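Lactaldehyde dehydrogenase (Escherichia coli, PDB 2IMP) oxidises L-lactaldehyde irreversibly to L-lactate with NAD+ as cofactor, in the breakdown of L-fucose and L-rhamnose, and also acts on glycolaldehyde. Local coordinates at residues W18-V26 with S36-D45; W71-R82 with F188-P198. One frame throughout, in Å; residues are numbered along the deposited sequence.

Interaction 1 of 2, residues W18-V26 with S36-D45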
loop_
_atom_site.group_PDB
_atom_site.type_symbol
_atom_site.label_atom_id
_atom_site.label_comp_id
_atom_site.label_asym_id
_atom_site.label_seq_id
_atom_site.Cartn_x
_atom_site.Cartn_y
_atom_site.Cartn_z
ATOM N N TRP A 18 15.234 37.159 25.881
ATOM C CA TRP A 18 14.807 36.731 27.204
ATOM C C TRP A 18 14.848 37.843 28.275
ATOM O O TRP A 18 15.893 38.449 28.509
ATOM C CB TRP A 18 15.687 35.568 27.646
ATOM C CG TRP A 18 15.408 35.045 29.015
ATOM C CD1 TRP A 18 16.283 34.994 30.062
ATOM C CD2 TRP A 18 14.210 34.395 29.459
ATOM N NE1 TRP A 18 15.709 34.346 31.128
ATOM C CE2 TRP A 18 14.441 33.973 30.789
ATOM C CE3 TRP A 18 12.971 34.135 28.865
ATOM C CZ2 TRP A 18 13.471 33.288 31.531
ATOM C CZ3 TRP A 18 12.010 33.456 29.603
ATOM C CH2 TRP A 18 12.265 33.045 30.926
ATOM N N ARG A 19 13.710 38.092 28.915
ATOM C CA ARG A 19 13.633 39.119 29.946
ATOM C C ARG A 19 13.754 38.589 31.390
ATOM O O ARG A 19 13.810 39.367 32.344
ATOM C CB ARG A 19 12.332 39.916 29.800
ATOM C CG ARG A 19 12.207 40.648 28.471
ATOM C CD ARG A 19 13.447 41.492 28.194
ATOM N NE ARG A 19 13.393 42.150 26.892
ATOM C CZ ARG A 19 14.407 42.823 26.354
ATOM N NH1 ARG A 19 15.556 42.927 27.009
ATOM N NH2 ARG A 19 14.273 43.391 25.162
ATOM N N GLY A 20 13.794 37.268 31.534
ATOM C CA GLY A 20 13.918 36.681 32.855
ATOM C C GLY A 20 15.298 36.927 33.431
ATOM O O GLY A 20 16.208 37.367 32.723
ATOM N N ASP A 21 15.456 36.645 34.719
ATOM C CA ASP A 21 16.736 36.836 35.394
ATOM C C ASP A 21 17.579 35.558 35.500
ATOM O O ASP A 21 18.784 35.613 35.753
ATOM C CB ASP A 21 16.510 37.397 36.800
ATOM C CG ASP A 21 15.976 38.814 36.785
ATOM O OD1 ASP A 21 15.576 39.306 37.863
ATOM O OD2 ASP A 21 15.965 39.439 35.700
ATOM N N ALA A 22 16.928 34.415 35.305
ATOM C CA ALA A 22 17.607 33.134 35.391
ATOM C C ALA A 22 18.105 32.571 34.047
ATOM O O ALA A 22 17.363 32.510 33.063
ATOM C CB ALA A 22 16.704 32.117 36.075
ATOM N N TRP A 23 19.374 32.183 34.031
ATOM C CA TRP A 23 19.988 31.605 32.851
ATOM C C TRP A 23 20.637 30.241 33.123
ATOM O O TRP A 23 20.998 29.927 34.254
ATOM C CB TRP A 23 21.067 32.532 32.280
ATOM C CG TRP A 23 20.575 33.845 31.775
ATOM C CD1 TRP A 23 20.351 34.973 32.508
ATOM C CD2 TRP A 23 20.271 34.179 30.416
ATOM N NE1 TRP A 23 19.930 35.992 31.689
ATOM C CE2 TRP A 23 19.870 35.534 30.404
ATOM C CE3 TRP A 23 20.294 33.467 29.211
ATOM C CZ2 TRP A 23 19.499 36.194 29.223
ATOM C CZ3 TRP A 23 19.925 34.123 28.038
ATOM C CH2 TRP A 23 19.531 35.474 28.056
ATOM N N ILE A 24 20.759 29.438 32.079
ATOM C CA ILE A 24 21.391 28.136 32.194
ATOM C C ILE A 24 22.723 28.107 31.428
ATOM O O ILE A 24 22.766 28.430 30.239
ATOM C CB ILE A 24 20.476 27.020 31.640
ATOM C CG1 ILE A 24 19.170 26.972 32.436
ATOM C CG2 ILE A 24 21.188 25.680 31.714
ATOM C CD1 ILE A 24 18.177 25.934 31.931
ATOM N N ASP A 25 23.801 27.753 32.115
ATOM C CA ASP A 25 25.096 27.701 31.456
ATOM C C ASP A 25 25.296 26.464 30.567
ATOM O O ASP A 25 24.998 25.346 30.975
ATOM C CB ASP A 25 26.243 27.724 32.480
ATOM C CG ASP A 25 26.396 29.066 33.175
ATOM O OD1 ASP A 25 26.388 30.110 32.490
ATOM O OD2 ASP A 25 26.542 29.070 34.414
ATOM N N VAL A 26 25.773 26.688 29.351
ATOM C CA VAL A 26 26.087 25.588 28.459
ATOM C C VAL A 26 27.612 25.362 28.474
ATOM O O VAL A 26 28.386 26.248 28.113
ATOM C CB VAL A 26 25.608 25.862 27.022
ATOM C CG1 VAL A 26 25.990 24.702 26.118
ATOM C CG2 VAL A 26 24.093 26.055 27.012
ATOM N N SER A 36 28.217 29.093 26.254
ATOM C CA SER A 36 27.019 29.872 26.002
ATOM C C SER A 36 26.008 29.777 27.138
ATOM O O SER A 36 26.174 28.985 28.064
ATOM C CB SER A 36 26.346 29.419 24.701
ATOM O OG SER A 36 25.833 28.103 24.823
ATOM N N ARG A 37 24.972 30.598 27.052
ATOM C CA ARG A 37 23.917 30.608 28.040
ATOM C C ARG A 37 22.512 30.701 27.417
ATOM O O ARG A 37 22.292 31.436 26.453
ATOM C CB ARG A 37 24.119 31.770 29.022
ATOM C CG ARG A 37 25.228 31.535 30.051
ATOM C CD ARG A 37 25.187 32.585 31.157
ATOM N NE ARG A 37 25.800 33.844 30.747
ATOM C CZ ARG A 37 27.104 34.095 30.824
ATOM N NH1 ARG A 37 27.931 33.175 31.303
ATOM N NH2 ARG A 37 27.583 35.262 30.415
ATOM N N ILE A 38 21.579 29.929 27.959
ATOM C CA ILE A 38 20.218 29.958 27.461
ATOM C C ILE A 38 19.211 30.307 28.551
ATOM O O ILE A 38 19.445 30.056 29.734
ATOM C CB ILE A 38 19.797 28.602 26.840
ATOM C CG1 ILE A 38 19.943 27.489 27.877
ATOM C CG2 ILE A 38 20.621 28.322 25.597
ATOM C CD1 ILE A 38 19.318 26.174 27.450
ATOM N N PRO A 39 18.083 30.898 28.160
ATOM C CA PRO A 39 17.093 31.248 29.171
ATOM C C PRO A 39 16.535 30.046 29.934
ATOM O O PRO A 39 16.358 28.961 29.374
ATOM C CB PRO A 39 16.016 31.980 28.367
ATOM C CG PRO A 39 16.215 31.510 26.967
ATOM C CD PRO A 39 17.702 31.427 26.843
ATOM N N ASP A 40 16.310 30.244 31.228
ATOM C CA ASP A 40 15.706 29.208 32.041
ATOM C C ASP A 40 14.185 29.276 31.809
ATOM O O ASP A 40 13.400 29.584 32.707
ATOM C CB ASP A 40 16.051 29.422 33.523
ATOM C CG ASP A 40 15.567 28.284 34.411
ATOM O OD1 ASP A 40 15.489 27.138 33.928
ATOM O OD2 ASP A 40 15.278 28.529 35.603
ATOM N N GLY A 41 13.827 29.035 30.549
ATOM C CA GLY A 41 12.451 29.081 30.098
ATOM C C GLY A 41 11.412 28.504 31.026
ATOM O O GLY A 41 11.691 27.632 31.845
ATOM N N GLN A 42 10.197 29.010 30.889
ATOM C CA GLN A 42 9.080 28.558 31.698
ATOM C C GLN A 42 7.858 28.216 30.834
ATOM O O GLN A 42 7.830 28.531 29.643
ATOM C CB GLN A 42 8.708 29.645 32.719
ATOM C CG GLN A 42 9.850 30.041 33.663
ATOM C CD GLN A 42 10.229 28.929 34.626
ATOM O OE1 GLN A 42 9.375 28.392 35.328
ATOM N NE2 GLN A 42 11.515 28.585 34.671
ATOM N N ALA A 43 6.859 27.585 31.439
ATOM C CA ALA A 43 5.651 27.218 30.714
ATOM C C ALA A 43 5.084 28.347 29.813
ATOM O O ALA A 43 4.768 28.120 28.644
ATOM C CB ALA A 43 4.584 26.746 31.698
ATOM N N GLU A 44 4.971 29.553 30.361
ATOM C CA GLU A 44 4.453 30.676 29.587
ATOM C C GLU A 44 5.177 30.880 28.236
ATOM O O GLU A 44 4.544 31.209 27.236
ATOM C CB GLU A 44 4.508 31.959 30.420
ATOM C CG GLU A 44 5.877 32.260 31.010
ATOM C CD GLU A 44 5.803 33.174 32.220
ATOM O OE1 GLU A 44 5.236 34.283 32.099
ATOM O OE2 GLU A 44 6.314 32.781 33.294
ATOM N N ASP A 45 6.493 30.682 28.221
ATOM C CA ASP A 45 7.250 30.811 26.980
ATOM C C ASP A 45 6.828 29.732 25.968
ATOM O O ASP A 45 6.693 29.994 24.770
ATOM C CB ASP A 45 8.749 30.698 27.260
ATOM C CG ASP A 45 9.228 31.741 28.246
ATOM O OD1 ASP A 45 9.082 32.943 27.946
ATOM O OD2 ASP A 45 9.742 31.359 29.317
#
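Ala22 O takes two hydrogen bonds from opposite faces of its carbonyl plane: Asp40 N comes from across the contact, and the indole NE1 of Trp18 curls back from its own segment, each at 3.1 Å. This doubly held oxygen lies at one end of an antiparallel beta hairpin, whose strand 23-27 is an outermost strand of a four-stranded sheet, with 34-39 inside it against strand 5-11. Further along, Ile24 and Ile38 form a hydrogen-bonded pair, with Ile24 N to Ile38 O at 2.8 Å, and Val26 N reaches Ser36 O at 2.7 Å. The branched side chains of Ile24, Ile38 and Val26 suit the extended backbone and share one face, where Ser36 OG bonds to Asn183. On the other face Asp25 and Arg37 lie alongside each other; their salt bridge is long, OD1 to NH1 3.6 Å, while Arg37 NE bonds to Gln6. With its CG opposite the backbone N (chi1 178°), Trp18 lays one ring face over Pro39 CB, where the compact, apolar proline ring suits the place, though the modelled spacing is too tight to read closely. A serine in place of Trp18 would probably leave Pro39 without this cover and Ala22 O with one donor fewer. At the far rim of the indole, Asp45 OD2 lies 3.1 Å from Trp18 CZ3, near the ring plane, while its anti lone pair accepts Gln42 N.

Interaction 2 of 2, residues W71-R82 with F188-P198. With SO4 (sulfate ion), chain C.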
loop_
_atom_site.group_PDB
_atom_site.type_symbol
_atom_site.label_atom_id
_atom_site.label_comp_id
_atom_site.label_asym_id
_atom_site.label_seq_id
_atom_site.Cartn_x
_atom_site.Cartn_y
_atom_site.Cartn_z
ATOM N N TRP A 71 9.801 24.724 1.007
ATOM C CA TRP A 71 10.305 25.383 2.203
ATOM C C TRP A 71 11.357 24.520 2.926
ATOM O O TRP A 71 12.392 25.025 3.374
ATOM C CB TRP A 71 9.155 25.709 3.167
ATOM C CG TRP A 71 8.405 26.953 2.791
ATOM C CD1 TRP A 71 7.096 27.049 2.410
ATOM C CD2 TRP A 71 8.934 28.282 2.741
ATOM N NE1 TRP A 71 6.777 28.356 2.127
ATOM C CE2 TRP A 71 7.887 29.133 2.321
ATOM C CE3 TRP A 71 10.193 28.834 3.010
ATOM C CZ2 TRP A 71 8.064 30.511 2.164
ATOM C CZ3 TRP A 71 10.368 30.204 2.853
ATOM C CH2 TRP A 71 9.308 31.027 2.434
ATOM N N LEU A 72 11.075 23.221 3.023
ATOM C CA LEU A 72 12.006 22.294 3.651
ATOM C C LEU A 72 13.346 22.229 2.897
ATOM O O LEU A 72 14.407 22.195 3.507
ATOM C CB LEU A 72 11.394 20.891 3.739
ATOM C CG LEU A 72 10.261 20.669 4.746
ATOM C CD1 LEU A 72 9.737 19.241 4.610
ATOM C CD2 LEU A 72 10.775 20.912 6.165
ATOM N N ARG A 73 13.280 22.220 1.570
ATOM C CA ARG A 73 14.499 22.198 0.764
ATOM C C ARG A 73 15.370 23.453 0.964
ATOM O O ARG A 73 16.594 23.386 0.890
ATOM C CB ARG A 73 14.155 22.032 -0.717
ATOM C CG ARG A 73 13.888 20.588 -1.086
ATOM C CD ARG A 73 13.146 20.440 -2.397
ATOM N NE ARG A 73 12.856 19.028 -2.631
ATOM C CZ ARG A 73 11.840 18.573 -3.358
ATOM N NH1 ARG A 73 10.994 19.419 -3.938
ATOM N NH2 ARG A 73 11.666 17.260 -3.493
ATOM N N LYS A 74 14.722 24.588 1.206
ATOM C CA LYS A 74 15.459 25.812 1.466
ATOM C C LYS A 74 16.228 25.699 2.782
ATOM O O LYS A 74 17.343 26.204 2.909
ATOM C CB LYS A 74 14.509 27.010 1.530
ATOM C CG LYS A 74 13.907 27.364 0.185
ATOM C CD LYS A 74 12.929 28.510 0.292
ATOM C CE LYS A 74 12.340 28.833 -1.072
ATOM N NZ LYS A 74 11.299 29.900 -0.965
ATOM N N ILE A 75 15.617 25.023 3.754
ATOM C CA ILE A 75 16.270 24.827 5.035
ATOM C C ILE A 75 17.496 23.895 4.928
ATOM O O ILE A 75 18.561 24.198 5.460
ATOM C CB ILE A 75 15.287 24.267 6.091
ATOM C CG1 ILE A 75 14.210 25.311 6.392
ATOM C CG2 ILE A 75 16.047 23.897 7.367
ATOM C CD1 ILE A 75 13.086 24.816 7.277
ATOM N N SER A 76 17.338 22.770 4.236
ATOM C CA SER A 76 18.461 21.864 4.067
ATOM C C SER A 76 19.620 22.555 3.337
ATOM O O SER A 76 20.782 22.379 3.694
ATOM C CB SER A 76 18.042 20.609 3.291
ATOM O OG SER A 76 17.699 20.927 1.955
ATOM N N ALA A 77 19.284 23.337 2.313
ATOM C CA ALA A 77 20.298 24.074 1.576
ATOM C C ALA A 77 21.027 25.088 2.487
ATOM O O ALA A 77 22.225 25.316 2.345
ATOM C CB ALA A 77 19.664 24.797 0.391
ATOM N N GLY A 78 20.282 25.669 3.424
ATOM C CA GLY A 78 20.873 26.616 4.354
ATOM C C GLY A 78 21.831 25.883 5.281
ATOM O O GLY A 78 22.894 26.401 5.637
ATOM N N ILE A 79 21.453 24.667 5.672
ATOM C CA ILE A 79 22.296 23.852 6.537
ATOM C C ILE A 79 23.645 23.467 5.877
ATOM O O ILE A 79 24.707 23.583 6.500
ATOM C CB ILE A 79 21.559 22.559 6.965
ATOM C CG1 ILE A 79 20.417 22.910 7.926
ATOM C CG2 ILE A 79 22.549 21.568 7.581
ATOM C CD1 ILE A 79 19.517 21.729 8.284
ATOM N N ARG A 80 23.590 23.014 4.626
ATOM C CA ARG A 80 24.815 22.657 3.923
ATOM C C ARG A 80 25.780 23.861 3.790
ATOM O O ARG A 80 26.995 23.706 3.883
ATOM C CB ARG A 80 24.493 22.088 2.536
ATOM C CG ARG A 80 23.720 20.774 2.576
ATOM C CD ARG A 80 23.685 20.082 1.213
ATOM N NE ARG A 80 22.927 18.832 1.266
ATOM C CZ ARG A 80 21.622 18.733 1.031
ATOM N NH1 ARG A 80 20.918 19.813 0.708
ATOM N NH2 ARG A 80 21.016 17.556 1.141
ATOM N N GLU A 81 25.215 25.049 3.582
ATOM C CA GLU A 81 26.009 26.272 3.478
ATOM C C GLU A 81 26.790 26.595 4.778
ATOM O O GLU A 81 27.880 27.160 4.741
ATOM C CB GLU A 81 25.103 27.461 3.136
ATOM C CG GLU A 81 24.704 27.562 1.675
ATOM C CD GLU A 81 23.599 28.581 1.450
ATOM O OE1 GLU A 81 23.719 29.713 1.968
ATOM O OE2 GLU A 81 22.610 28.255 0.755
ATOM N N ARG A 82 26.208 26.226 5.912
ATOM C CA ARG A 82 26.828 26.459 7.208
ATOM C C ARG A 82 27.324 25.169 7.900
ATOM O O ARG A 82 27.574 25.164 9.107
ATOM C CB ARG A 82 25.836 27.164 8.133
ATOM C CG ARG A 82 25.349 28.486 7.589
ATOM C CD ARG A 82 24.367 29.164 8.525
ATOM N NE ARG A 82 24.110 30.526 8.074
ATOM C CZ ARG A 82 23.471 31.452 8.782
ATOM N NH1 ARG A 82 23.006 31.176 9.992
ATOM N NH2 ARG A 82 23.327 32.672 8.285
ATOM N N PHE A 188 20.053 26.215 13.829
ATOM C CA PHE A 188 18.974 25.722 12.981
ATOM C C PHE A 188 17.874 26.787 12.846
ATOM O O PHE A 188 17.354 27.022 11.756
ATOM C CB PHE A 188 18.378 24.427 13.557
ATOM C CG PHE A 188 17.383 23.756 12.639
ATOM C CD1 PHE A 188 16.104 24.278 12.465
ATOM C CD2 PHE A 188 17.732 22.601 11.946
ATOM C CE1 PHE A 188 15.188 23.660 11.608
ATOM C CE2 PHE A 188 16.824 21.978 11.088
ATOM C CZ PHE A 188 15.550 22.506 10.922
ATOM N N ALA A 189 17.542 27.427 13.966
ATOM C CA ALA A 189 16.530 28.479 13.967
ATOM C C ALA A 189 16.935 29.700 13.101
ATOM O O ALA A 189 16.098 30.298 12.421
ATOM C CB ALA A 189 16.239 28.928 15.401
ATOM N N LYS A 190 18.218 30.058 13.146
ATOM C CA LYS A 190 18.704 31.170 12.341
ATOM C C LYS A 190 18.494 30.913 10.840
ATOM O O LYS A 190 18.152 31.822 10.083
ATOM C CB LYS A 190 20.190 31.422 12.613
ATOM C CG LYS A 190 20.494 31.966 14.000
ATOM C CD LYS A 190 22.000 32.159 14.185
ATOM C CE LYS A 190 22.337 32.756 15.551
ATOM N NZ LYS A 190 23.806 32.998 15.696
ATOM N N ILE A 191 18.708 29.665 10.429
ATOM C CA ILE A 191 18.496 29.288 9.036
ATOM C C ILE A 191 17.006 29.417 8.661
ATOM O O ILE A 191 16.658 29.950 7.607
ATOM C CB ILE A 191 18.994 27.847 8.778
ATOM C CG1 ILE A 191 20.527 27.829 8.841
ATOM C CG2 ILE A 191 18.489 27.343 7.418
ATOM C CD1 ILE A 191 21.136 26.448 8.884
ATOM N N VAL A 192 16.146 28.938 9.555
ATOM C CA VAL A 192 14.710 29.044 9.361
ATOM C C VAL A 192 14.281 30.516 9.226
ATOM O O VAL A 192 13.469 30.880 8.369
ATOM C CB VAL A 192 13.953 28.413 10.550
ATOM C CG1 VAL A 192 12.473 28.780 10.490
ATOM C CG2 VAL A 192 14.133 26.891 10.527
ATOM N N ASP A 193 14.850 31.351 10.085
ATOM C CA ASP A 193 14.550 32.773 10.055
ATOM C C ASP A 193 15.068 33.455 8.772
ATOM O O ASP A 193 14.361 34.234 8.140
ATOM C CB ASP A 193 15.164 33.460 11.270
ATOM C CG ASP A 193 14.673 34.878 11.439
ATOM O OD1 ASP A 193 15.515 35.765 11.671
ATOM O OD2 ASP A 193 13.447 35.103 11.346
ATOM N N GLU A 194 16.299 33.128 8.398
ATOM C CA GLU A 194 16.907 33.695 7.202
ATOM C C GLU A 194 16.191 33.367 5.882
ATOM O O GLU A 194 16.083 34.228 5.014
ATOM C CB GLU A 194 18.364 33.260 7.098
ATOM C CG GLU A 194 19.314 34.164 7.837
ATOM C CD GLU A 194 20.689 33.551 7.992
ATOM O OE1 GLU A 194 21.178 32.929 7.019
ATOM O OE2 GLU A 194 21.280 33.700 9.087
ATOM N N ILE A 195 15.715 32.132 5.734
ATOM C CA ILE A 195 15.024 31.759 4.506
ATOM C C ILE A 195 13.565 32.226 4.463
ATOM O O ILE A 195 12.892 32.085 3.452
ATOM C CB ILE A 195 15.050 30.239 4.262
ATOM C CG1 ILE A 195 14.261 29.518 5.361
ATOM C CG2 ILE A 195 16.493 29.754 4.213
ATOM C CD1 ILE A 195 13.789 28.156 4.957
ATOM N N GLY A 196 13.093 32.761 5.584
ATOM C CA GLY A 196 11.740 33.279 5.646
ATOM C C GLY A 196 10.569 32.337 5.845
ATOM O O GLY A 196 9.449 32.679 5.455
ATOM N N LEU A 197 10.794 31.162 6.431
ATOM C CA LEU A 197 9.682 30.245 6.670
ATOM C C LEU A 197 8.480 30.977 7.322
ATOM O O LEU A 197 8.661 31.739 8.273
ATOM C CB LEU A 197 10.121 29.102 7.592
ATOM C CG LEU A 197 9.120 27.951 7.769
ATOM C CD1 LEU A 197 9.048 27.150 6.470
ATOM C CD2 LEU A 197 9.548 27.038 8.925
ATOM N N PRO A 198 7.258 30.759 6.811
ATOM C CA PRO A 198 6.093 31.434 7.398
ATOM C C PRO A 198 6.119 31.390 8.945
ATOM O O PRO A 198 6.348 30.335 9.547
ATOM C CB PRO A 198 4.914 30.661 6.817
ATOM C CG PRO A 198 5.422 30.281 5.455
ATOM C CD PRO A 198 6.847 29.828 5.746
HETATM S S SO4 C . 11.810 23.477 -5.026
HETATM O O1 SO4 C . 12.920 23.116 -4.122
HETATM O O2 SO4 C . 10.590 22.748 -4.624
HETATM O O3 SO4 C . 11.562 24.929 -4.948
HETATM O O4 SO4 C . 12.168 23.113 -6.410
#
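Glu194 N donates to Lys190 O at 2.8 Å, the shortest sound polar bond here, and this turn of helix 183-195 presents both residues to Arg82. The extended arginine chain reaches across to form a salt bridge with the Glu194 carboxylate, though the modelled NH2 sits too near it for the exact geometry to be trusted. Beside it, Gly78 brings the helices close: any side chain there would run into Ile191 CG2. The axes of 71-81 and 188-195 approach to 9.3 Å at an angle of 125°. Ile75 is the knob, seated among Phe188, Ile191, Val192 and Ile195; with CG1 opposite the carbonyl carbon (chi1 -66°), its CG2 branch meets Phe188 CZ at 3.8 Å, while CG1 and CD1 turn toward Ile195 and Val192. Ile79 CG1 adds a contact to Ile191 CD1 at 3.7 Å. At the other end the broad indole of Trp71 covers the chain leaving the second helix. Pro198 CD lies over its five-membered ring, 3.9 Å from the centroid, and Leu197 CA over the six-membered one, both CH-pi contacts on the same face, while Ile195 O comes up to the edge at CZ3. Gly196 makes the Schellman turn that steers the chain there; its positive phi calls for glycine, since a side chain would jam against Ile195 O. Outward, Arg73 binds a sulfate weakly and pairs with Glu117 of the second subunit. Helix 183-195 links parallel strands 172-176 and 202-204, so helix 65-81 packs on the helix of a beta-alpha-beta crossover in the NAD-binding, Rossmann-like part of the fold.

Overall arrangement
Interaction 1 and interaction 2 follow one another along the chain: helix 43-62 leaves the hairpin and helix 65-81 comes next. Their centres are 24 Å apart and their nearest atoms about 10 Å, with no direct touch. Strand 5-11 connects them, since Met9 packs on Trp18 while Tyr10 bonds to Asp193, and Asn183, which holds Ser36, begins the helix used by interaction 2. The side chain of Ile38 is about 4 Å from that of NAD-binding Glu179, and that of Ile24 about 8 Å from the bound NADH; the side chain of Phe188 is about 8 Å from that of NAD-binding Leu150.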